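Long-range contacts in IPT/TIG domain-containing protein BACOVA_02650 (Bacteroides ovatus, PDB 5E7H), which binds polysaccharide at the cell surface and probably captures xyloglucan before its transport into the periplasm for degradation: residues 165-170 with 205-210; 179-184 with 232-237. All blocks are in the same frame, centred on the assembly; numbering follows the deposited sequence.

How the contacts relate
Both contacts join antiparallel strands of the xyloglucan-binding domain, and both are largely buried, yet they belong to different sheets, with centres 21 Å apart and nearest atoms about 7 Å apart. Strands 160-168 and 176-181 follow one another in the chain, and their partners, 207-213 and 233-240, come later in the same order, so the two pairings interleave. The centre of contact 1 lies about 9 Å from the centre of the chain, and the contact carries an aromatic pair beside a buried carboxylate. Contact 2, its centre about 17 Å from that of the chain, ends in a tight turn fastened by a histidine. Ile179 and Met181 of contact 2 pack on Leu162 of strand 160-168, which links the two sheets.

Contact 1: residues 165-170 with 205-210; sequences ECFVKE and GKWMQC. With FMT (formic acid), chain C; FMT (formic acid), chain D.
The carbonyl O of Met208 accepts the N-H of Cys166 at 2.8 Å, N-H...O angle 157°, and also receives Glu165 CA in a C-H...O contact of 3.3 Å. Met208 N returns a bond to Cys166 O, also 2.8 Å, making Cys166 and Met208 a hydrogen-bonded antiparallel pair. Farther along, water 1 accepts from Val168 N and lies in hydrogen-bonding reach of Lys206 O, and Gly205 N bonds Val168 O at 2.9 Å.

On the face bearing Glu165, Phe167 and Trp207, Phe167 CB sits over the six-membered ring of Trp207, 3.8 Å from its centroid and 11° off the normal. CG lies anti to the backbone N; the ring beyond it turns its edge to the face of the Trp207 five-membered ring (T-shaped, planes at 70°). Trp207 NE1 bonds Val117 O.

On the other face Cys166 CB meets Cys210 SG at 3.6 Å, and Met208 CE reaches Val168 CG2.

Buried Glu165 makes a salt bridge from OE2 to Arg256 and a hydrogen bond from OE1 to Ser10 OG; Arg256 also bonds Gln209 OE1, while Gln209 NE2 bonds Ser197 OG. The salt bridge would be expected to stabilise the ionised carboxylate; one face is thus polar and aromatic, the other apolar and sulfur-bearing.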
loop_
_atom_site.group_PDB
_atom_site.type_symbol
_atom_site.label_atom_id
_atom_site.label_comp_id
_atom_site.label_asym_id
_atom_site.label_seq_id
_atom_site.Cartn_x
_atom_site.Cartn_y
_atom_site.Cartn_z
ATOM N N GLU A 165 1.049 -1.657 1.106
ATOM C CA GLU A 165 1.462 -1.017 2.347
ATOM C C GLU A 165 2.854 -1.497 2.661
ATOM O O GLU A 165 3.192 -2.662 2.428
ATOM C CB GLU A 165 0.506 -1.356 3.472
ATOM C CG GLU A 165 -0.077 -0.145 4.176
ATOM C CD GLU A 165 -0.928 0.745 3.278
ATOM O OE1 GLU A 165 -1.206 1.884 3.690
ATOM O OE2 GLU A 165 -1.352 0.302 2.197
ATOM N N CYS A 166 3.660 -0.602 3.214
ATOM C CA CYS A 166 5.056 -0.897 3.523
ATOM C C CYS A 166 5.447 -0.246 4.843
ATOM O O CYS A 166 5.041 0.886 5.125
ATOM C CB CYS A 166 5.931 -0.400 2.406
ATOM S SG CYS A 166 7.681 -0.835 2.554
ATOM N N PHE A 167 6.214 -0.963 5.657
ATOM C CA PHE A 167 6.780 -0.424 6.885
ATOM C C PHE A 167 8.287 -0.565 6.815
ATOM O O PHE A 167 8.785 -1.671 6.665
ATOM C CB PHE A 167 6.224 -1.166 8.110
ATOM C CG PHE A 167 6.780 -0.683 9.442
ATOM C CD1 PHE A 167 8.091 -0.967 9.819
ATOM C CD2 PHE A 167 5.968 -0.001 10.333
ATOM C CE1 PHE A 167 8.596 -0.523 11.054
ATOM C CE2 PHE A 167 6.471 0.422 11.576
ATOM C CZ PHE A 167 7.780 0.150 11.918
ATOM N N VAL A 168 8.990 0.558 6.914
ATOM C CA VAL A 168 10.454 0.567 6.946
ATOM C C VAL A 168 10.909 1.011 8.340
ATOM O O VAL A 168 10.545 2.105 8.800
ATOM C CB VAL A 168 11.033 1.511 5.881
ATOM C CG1 VAL A 168 12.573 1.621 6.022
ATOM C CG2 VAL A 168 10.613 1.067 4.472
ATOM N N LYS A 169 11.689 0.185 9.038
ATOM C CA LYS A 169 12.124 0.533 10.393
ATOM C C LYS A 169 13.050 1.745 10.404
ATOM O O LYS A 169 12.876 2.668 11.236
ATOM C CB LYS A 169 12.826 -0.657 11.060
ATOM C CG LYS A 169 13.273 -0.412 12.511
ATOM C CD LYS A 169 12.082 -0.411 13.436
ATOM C CE LYS A 169 12.484 -0.108 14.875
ATOM N NZ LYS A 169 13.255 -1.228 15.460
ATOM N N GLU A 170 14.070 1.717 9.537
ATOM C CA GLU A 170 15.094 2.768 9.458
ATOM C C GLU A 170 15.527 2.900 8.023
ATOM O O GLU A 170 15.525 1.914 7.281
ATOM C CB GLU A 170 16.337 2.439 10.309
ATOM C CG GLU A 170 16.103 1.895 11.705
ATOM C CD GLU A 170 15.903 2.978 12.752
ATOM O OE1 GLU A 170 15.785 4.167 12.377
ATOM O OE2 GLU A 170 15.871 2.634 13.955
ATOM N N GLY A 205 9.304 3.925 10.667
ATOM C CA GLY A 205 8.693 3.686 11.959
ATOM C C GLY A 205 7.191 3.690 11.928
ATOM O O GLY A 205 6.561 3.705 13.000
ATOM N N LYS A 206 6.620 3.714 10.728
ATOM C CA LYS A 206 5.176 3.678 10.553
ATOM C C LYS A 206 4.860 3.135 9.183
ATOM O O LYS A 206 5.726 3.101 8.308
ATOM C CB LYS A 206 4.578 5.076 10.727
ATOM C CG LYS A 206 5.054 6.090 9.706
ATOM C CD LYS A 206 4.553 7.484 10.067
ATOM C CE LYS A 206 5.104 8.532 9.138
ATOM N NZ LYS A 206 4.574 9.886 9.477
ATOM N N TRP A 207 3.633 2.658 9.000
ATOM C CA TRP A 207 3.194 2.192 7.701
ATOM C C TRP A 207 2.981 3.339 6.724
ATOM O O TRP A 207 2.545 4.436 7.115
ATOM C CB TRP A 207 1.899 1.412 7.831
ATOM C CG TRP A 207 2.029 0.040 8.449
ATOM C CD1 TRP A 207 1.805 -0.290 9.753
ATOM C CD2 TRP A 207 2.377 -1.183 7.781
ATOM N NE1 TRP A 207 2.009 -1.632 9.942
ATOM C CE2 TRP A 207 2.362 -2.204 8.750
ATOM C CE3 TRP A 207 2.720 -1.508 6.462
ATOM C CZ2 TRP A 207 2.650 -3.516 8.447
ATOM C CZ3 TRP A 207 3.016 -2.831 6.153
ATOM C CH2 TRP A 207 2.974 -3.820 7.147
ATOM N N MET A 208 3.303 3.083 5.461
ATOM C CA MET A 208 2.983 4.003 4.375
ATOM C C MET A 208 2.382 3.232 3.220
ATOM O O MET A 208 2.609 2.011 3.077
ATOM C CB MET A 208 4.226 4.758 3.902
ATOM C CG MET A 208 5.365 3.873 3.531
ATOM S SD MET A 208 6.772 4.823 2.884
ATOM C CE MET A 208 8.003 3.526 2.809
ATOM N N GLN A 209 1.608 3.938 2.406
ATOM C CA GLN A 209 1.186 3.400 1.135
ATOM C C GLN A 209 2.241 3.725 0.093
ATOM O O GLN A 209 2.651 4.877 -0.048
ATOM C CB GLN A 209 -0.155 3.973 0.715
ATOM C CG GLN A 209 -0.574 3.533 -0.683
ATOM C CD GLN A 209 -1.937 4.102 -1.055
ATOM O OE1 GLN A 209 -2.973 3.455 -0.885
ATOM N NE2 GLN A 209 -1.938 5.336 -1.498
ATOM N N CYS A 210 2.665 2.706 -0.644
ATOM C CA CYS A 210 3.541 2.856 -1.792
ATOM C C CYS A 210 2.736 2.585 -3.055
ATOM O O CYS A 210 1.854 1.728 -3.049
ATOM C CB CYS A 210 4.710 1.881 -1.732
ATOM S SG CYS A 210 5.752 2.066 -0.269
HETATM C C FMT C . 11.335 -3.150 17.963
HETATM O O1 FMT C . 11.143 -2.099 18.624
HETATM O O2 FMT C . 10.902 -3.217 16.784
HETATM C C FMT D . 14.187 0.424 19.002
HETATM O O1 FMT D . 13.414 -0.541 18.760
HETATM O O2 FMT D . 15.327 0.465 18.463
HETATM O O HOH W 1 7.589 2.924 6.346
#

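Contact 2: residues 179-184 with 232-237; sequences IAMCEN and THIGVY
His233 and Glu183 meet where a type I' beta turn, Met181 to Asn184, ends strand 176-181 against its antiparallel neighbour 233-240 in the domain's five-stranded sheet. The imidazole carries CG anti to its backbone N, and its ND1 accepts Glu183 N at 2.9 Å. That N-H...N angle is 149°, and the donor stands 21° out of the ring plane. Accepting at ND1 is consistent with a nitrogen that carries no proton. NE2, one carbon away across CE1, hydrogen-bonds Tyr237 OH at 3.0 Å; either group could be the donor. Two bonds through different nitrogens therefore fix the rotation of the ring, and the Tyr140 ring meets it as well.

Glu183 crosses His233 at about a right angle, its CG 3.7 Å from ND1 and its carboxylate plane turned 87° to the ring. The carboxylate itself bonds Tyr140 OH, so Glu183 engages the histidine through its backbone N and its aliphatic stem. Cys182 N adds a bond to His233 O, while Ala180 and Gly235 form a hydrogen-bonded antiparallel pair, each N bonded to the other's O.

On the face of Ile179, Met181 and Ile234, the Met181 and Ile234 side chains lie side by side and point the same way. The methionine runs extended beyond CG, which carries its CE out to the end of Ile234; Leu162 and Phe226 pack on the same side chain. On the reverse face Gly235 comes close to the Tyr237 hydroxyl; a CB here would stand too near OH. At the end of the apolar pair, Met181 CE lies 3.9 Å from Ile234 CD1.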
loop_
_atom_site.group_PDB
_atom_site.type_symbol
_atom_site.label_atom_id
_atom_site.label_comp_id
_atom_site.label_asym_id
_atom_site.label_seq_id
_atom_site.Cartn_x
_atom_site.Cartn_y
_atom_site.Cartn_z
ATOM N N ILE A 179 10.362 -5.854 -8.011
ATOM C CA ILE A 179 9.011 -6.421 -8.055
ATOM C C ILE A 179 8.770 -6.912 -9.489
ATOM O O ILE A 179 8.917 -6.146 -10.458
ATOM C CB ILE A 179 7.934 -5.408 -7.648
ATOM C CG1 ILE A 179 8.199 -4.904 -6.219
ATOM C CG2 ILE A 179 6.555 -6.058 -7.748
ATOM C CD1 ILE A 179 7.206 -3.819 -5.718
ATOM N N ALA A 180 8.437 -8.193 -9.618
ATOM C CA ALA A 180 8.238 -8.827 -10.922
ATOM C C ALA A 180 6.891 -9.531 -10.917
ATOM O O ALA A 180 6.433 -9.993 -9.873
ATOM C CB ALA A 180 9.338 -9.807 -11.220
ATOM N N MET A 181 6.259 -9.613 -12.085
ATOM C CA MET A 181 5.026 -10.367 -12.254
ATOM C C MET A 181 5.105 -11.277 -13.482
ATOM O O MET A 181 5.744 -10.946 -14.487
ATOM C CB MET A 181 3.837 -9.425 -12.395
ATOM C CG MET A 181 3.483 -8.671 -11.140
ATOM S SD MET A 181 2.164 -7.507 -11.497
ATOM C CE MET A 181 1.956 -6.803 -9.876
ATOM N N CYS A 182 4.432 -12.417 -13.388
ATOM C CA CYS A 182 4.266 -13.369 -14.502
ATOM C C CYS A 182 5.580 -13.888 -15.077
ATOM O O CYS A 182 5.661 -14.260 -16.255
ATOM C CB CYS A 182 3.457 -12.749 -15.630
ATOM S SG CYS A 182 1.850 -12.127 -15.114
ATOM N N GLU A 183 6.602 -13.914 -14.235
ATOM C CA GLU A 183 7.951 -14.321 -14.613
ATOM C C GLU A 183 8.482 -13.522 -15.800
ATOM O O GLU A 183 9.378 -13.977 -16.512
ATOM C CB GLU A 183 8.006 -15.834 -14.904
ATOM C CG GLU A 183 7.817 -16.651 -13.636
ATOM C CD GLU A 183 8.236 -18.096 -13.776
ATOM O OE1 GLU A 183 9.008 -18.417 -14.704
ATOM O OE2 GLU A 183 7.787 -18.912 -12.944
ATOM N N ASN A 184 7.969 -12.309 -15.990
ATOM C CA ASN A 184 8.501 -11.441 -17.036
ATOM C C ASN A 184 9.535 -10.519 -16.426
ATOM O O ASN A 184 9.273 -9.369 -16.119
ATOM C CB ASN A 184 7.400 -10.638 -17.731
ATOM C CG ASN A 184 7.936 -9.869 -18.926
ATOM O OD1 ASN A 184 9.126 -9.955 -19.232
ATOM N ND2 ASN A 184 7.070 -9.146 -19.624
ATOM N N THR A 232 0.419 -16.733 -12.362
ATOM C CA THR A 232 0.047 -15.992 -11.161
ATOM C C THR A 232 1.252 -15.545 -10.340
ATOM O O THR A 232 1.092 -15.081 -9.219
ATOM C CB THR A 232 -0.901 -16.795 -10.282
ATOM O OG1 THR A 232 -0.425 -18.122 -10.153
ATOM C CG2 THR A 232 -2.295 -16.848 -10.919
ATOM N N HIS A 233 2.447 -15.608 -10.923
ATOM C CA HIS A 233 3.641 -15.131 -10.221
ATOM C C HIS A 233 3.618 -13.650 -9.889
ATOM O O HIS A 233 3.406 -12.807 -10.750
ATOM C CB HIS A 233 4.877 -15.422 -11.068
ATOM C CG HIS A 233 6.127 -14.769 -10.576
ATOM N ND1 HIS A 233 6.846 -13.871 -11.336
ATOM C CD2 HIS A 233 6.810 -14.914 -9.416
ATOM C CE1 HIS A 233 7.915 -13.489 -10.663
ATOM N NE2 HIS A 233 7.913 -14.102 -9.492
ATOM N N ILE A 234 3.889 -13.349 -8.618
ATOM C CA ILE A 234 4.368 -12.028 -8.214
ATOM C C ILE A 234 5.543 -12.306 -7.295
ATOM O O ILE A 234 5.460 -13.169 -6.422
ATOM C CB ILE A 234 3.273 -11.159 -7.537
ATOM C CG1 ILE A 234 3.842 -9.809 -7.121
ATOM C CG2 ILE A 234 2.654 -11.886 -6.338
ATOM C CD1 ILE A 234 2.795 -8.824 -6.629
ATOM N N GLY A 235 6.626 -11.559 -7.492
ATOM C CA GLY A 235 7.848 -11.775 -6.725
ATOM C C GLY A 235 8.374 -10.461 -6.197
ATOM O O GLY A 235 8.347 -9.445 -6.889
ATOM N N VAL A 236 8.829 -10.485 -4.949
ATOM C CA VAL A 236 9.470 -9.345 -4.295
ATOM C C VAL A 236 10.867 -9.808 -3.874
ATOM O O VAL A 236 11.015 -10.766 -3.114
ATOM C CB VAL A 236 8.660 -8.850 -3.082
ATOM C CG1 VAL A 236 9.381 -7.726 -2.343
ATOM C CG2 VAL A 236 7.256 -8.401 -3.524
ATOM N N TYR A 237 11.897 -9.151 -4.391
ATOM C CA TYR A 237 13.273 -9.630 -4.217
ATOM C C TYR A 237 14.149 -8.510 -3.692
ATOM O O TYR A 237 14.188 -7.432 -4.275
ATOM C CB TYR A 237 13.870 -10.140 -5.532
ATOM C CG TYR A 237 13.023 -11.127 -6.295
ATOM C CD1 TYR A 237 11.966 -10.685 -7.088
ATOM C CD2 TYR A 237 13.292 -12.488 -6.251
ATOM C CE1 TYR A 237 11.205 -11.565 -7.796
ATOM C CE2 TYR A 237 12.521 -13.385 -6.952
ATOM C CZ TYR A 237 11.480 -12.912 -7.730
ATOM O OH TYR A 237 10.699 -13.800 -8.439
#